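Local coordinates for putative alpha-L-fucosidase (Bacteroides thetaiotaomicron VPI-5482, PDB 3GZA), which probably hydrolyses alpha-L-fucosides, removing terminal fucose from glycans with a TIM-barrel catalytic domain, at residues F217-S222 / P267-T272. Residues are numbered along the deposited sequence; the frame is centred on the assembly and turned at random.
Sequences FRWGGS and PAMADT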
loop_
_atom_site.group_PDB
_atom_site.type_symbol
_atom_site.label_atom_id
_atom_site.label_comp_id
_atom_site.label_asym_id
_atom_site.label_seq_id
_atom_site.Cartn_x
_atom_site.Cartn_y
_atom_site.Cartn_z
ATOM N N PHE A 217 -21.293 -21.051 11.410
ATOM C CA PHE A 217 -22.694 -20.727 11.243
ATOM C C PHE A 217 -22.867 -20.460 9.759
ATOM O O PHE A 217 -21.856 -20.417 9.035
ATOM C CB PHE A 217 -23.158 -19.590 12.163
ATOM C CG PHE A 217 -22.420 -18.313 11.997
ATOM C CD1 PHE A 217 -22.759 -17.472 11.001
ATOM C CD2 PHE A 217 -21.398 -17.952 12.882
ATOM C CE1 PHE A 217 -22.121 -16.321 10.833
ATOM C CE2 PHE A 217 -20.757 -16.794 12.737
ATOM C CZ PHE A 217 -21.130 -15.955 11.735
ATOM N N ARG A 218 -24.102 -20.327 9.286
ATOM C CA ARG A 218 -24.358 -20.133 7.858
ATOM C C ARG A 218 -25.190 -18.893 7.658
ATOM O O ARG A 218 -26.073 -18.628 8.454
ATOM C CB ARG A 218 -25.120 -21.311 7.220
ATOM C CG ARG A 218 -26.531 -21.545 7.800
ATOM C CD ARG A 218 -27.151 -22.795 7.252
ATOM N NE ARG A 218 -28.602 -22.728 7.458
ATOM C CZ ARG A 218 -29.272 -23.257 8.480
ATOM N NH1 ARG A 218 -28.663 -24.039 9.386
ATOM N NH2 ARG A 218 -30.580 -23.062 8.553
ATOM N N TRP A 219 -24.944 -18.205 6.558
ATOM C CA TRP A 219 -25.820 -17.099 6.130
ATOM C C TRP A 219 -27.140 -17.715 5.726
ATOM O O TRP A 219 -27.186 -18.628 4.904
ATOM C CB TRP A 219 -25.175 -16.382 4.941
ATOM C CG TRP A 219 -26.010 -15.273 4.366
ATOM C CD1 TRP A 219 -26.396 -14.167 4.987
ATOM C CD2 TRP A 219 -26.513 -15.204 3.034
ATOM N NE1 TRP A 219 -27.121 -13.374 4.144
ATOM C CE2 TRP A 219 -27.201 -13.980 2.929
ATOM C CE3 TRP A 219 -26.425 -16.033 1.927
ATOM C CZ2 TRP A 219 -27.808 -13.576 1.779
ATOM C CZ3 TRP A 219 -27.056 -15.649 0.778
ATOM C CH2 TRP A 219 -27.738 -14.423 0.711
ATOM N N GLY A 220 -28.227 -17.195 6.291
ATOM C CA GLY A 220 -29.572 -17.717 6.075
ATOM C C GLY A 220 -30.252 -17.442 4.753
ATOM O O GLY A 220 -31.482 -17.536 4.679
ATOM N N GLY A 221 -29.488 -17.112 3.724
ATOM C CA GLY A 221 -30.059 -17.048 2.359
ATOM C C GLY A 221 -30.640 -15.728 1.874
ATOM O O GLY A 221 -31.156 -15.686 0.741
ATOM N N SER A 222 -30.655 -14.684 2.710
ATOM C CA SER A 222 -31.139 -13.378 2.287
ATOM C C SER A 222 -30.595 -12.360 3.275
ATOM O O SER A 222 -30.052 -12.718 4.315
ATOM C CB SER A 222 -32.652 -13.311 2.302
ATOM O OG SER A 222 -33.160 -13.271 3.640
ATOM N N PRO A 267 -25.360 -23.498 12.372
ATOM C CA PRO A 267 -26.611 -22.808 12.625
ATOM C C PRO A 267 -26.847 -21.549 11.834
ATOM O O PRO A 267 -25.931 -20.936 11.288
ATOM C CB PRO A 267 -26.582 -22.555 14.134
ATOM C CG PRO A 267 -25.114 -22.591 14.471
ATOM C CD PRO A 267 -24.479 -23.485 13.553
ATOM N N ALA A 268 -28.128 -21.193 11.773
ATOM C CA ALA A 268 -28.573 -20.071 10.967
ATOM C C ALA A 268 -28.275 -18.665 11.473
ATOM O O ALA A 268 -28.461 -18.315 12.628
ATOM C CB ALA A 268 -30.087 -20.197 10.699
HETATM N N MSE A 269 -27.819 -17.858 10.552
HETATM C CA MSE A 269 -27.584 -16.442 10.759
HETATM C C MSE A 269 -28.544 -15.667 9.853
HETATM O O MSE A 269 -28.749 -16.020 8.708
HETATM C CB MSE A 269 -26.165 -16.077 10.369
HETATM C CG MSE A 269 -25.830 -14.706 10.587
HETATM SE SE MSE A 269 -25.924 -13.565 8.988
HETATM C CE MSE A 269 -24.201 -14.019 8.283
ATOM N N ALA A 270 -29.196 -14.644 10.408
ATOM C CA ALA A 270 -30.023 -13.700 9.641
ATOM C C ALA A 270 -29.323 -12.366 9.714
ATOM O O ALA A 270 -28.639 -12.065 10.704
ATOM C CB ALA A 270 -31.436 -13.587 10.236
ATOM N N ASP A 271 -29.416 -11.555 8.654
ATOM C CA ASP A 271 -28.802 -10.246 8.705
ATOM C C ASP A 271 -29.557 -9.245 7.845
ATOM O O ASP A 271 -30.261 -9.644 6.912
ATOM C CB ASP A 271 -27.286 -10.248 8.393
ATOM C CG ASP A 271 -26.907 -10.630 6.967
ATOM O OD1 ASP A 271 -27.709 -11.081 6.138
ATOM O OD2 ASP A 271 -25.674 -10.490 6.676
ATOM N N THR A 272 -29.389 -7.977 8.203
ATOM C CA THR A 272 -29.999 -6.902 7.439
ATOM C C THR A 272 -29.363 -5.588 7.830
ATOM O O THR A 272 -29.002 -5.384 8.955
ATOM C CB THR A 272 -31.519 -6.785 7.700
ATOM O OG1 THR A 272 -32.089 -5.699 6.932
ATOM C CG2 THR A 272 -31.861 -6.566 9.200
HETATM O O HOH W 1 -31.502 -12.661 6.754
#
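Arg218 and Trp219 pair in parallel with Ala268 and Met269, a short beta-strand contact at the wall of the TIM-barrel domain in which strand 218-219 docks on strand 264-273, whose Ala268 and Ala270 are also backbone hydrogen-bonded to strand 312-317. Three backbone hydrogen bonds join the segments: Arg218 N to Pro267 O (2.8 Å), Met269 N to Arg218 O, and Gly220 N to Met269 O (2.7 Å). The side chains then divide between the two faces of the pairing. On one, the extended Arg218 lays a face of its guanidinium over the Ala268 methyl, NH2 standing 3.6 Å from CB; NH1 bonds to the carbonyls of Val266 and Trp232, and NE to that of Leu255. On the other, the selenomethionine Met269 sits between two aromatics. Its CB lies 3.7 Å from Phe217 CD1, while its bent chain brings SE into an edge-on Met-aromatic contact with Trp219, 5.2 Å from the centroid of the five-membered ring, and CE to 4.0 Å from Trp219 CD1. Phe217 in turn stacks with Trp17 and Tyr209. Past the paired residues, the chain turns through Gly220 and Gly221, and a water bridges Ser222 O to Asp271 N. The indole lies close to a bound buffer molecule, consistent with a pocket here. An alanine in place of Asp271 would probably leave the indole N-H without its carboxylate mate and the ring less firmly fixed in rotation. Asp271 CG lies between the backbone N and carbonyl carbon (chi1 66°); the carboxylate plane stands 69° from that of the indole, and OD1 receives Trp219 NE1 on its syn side at 3.1 Å.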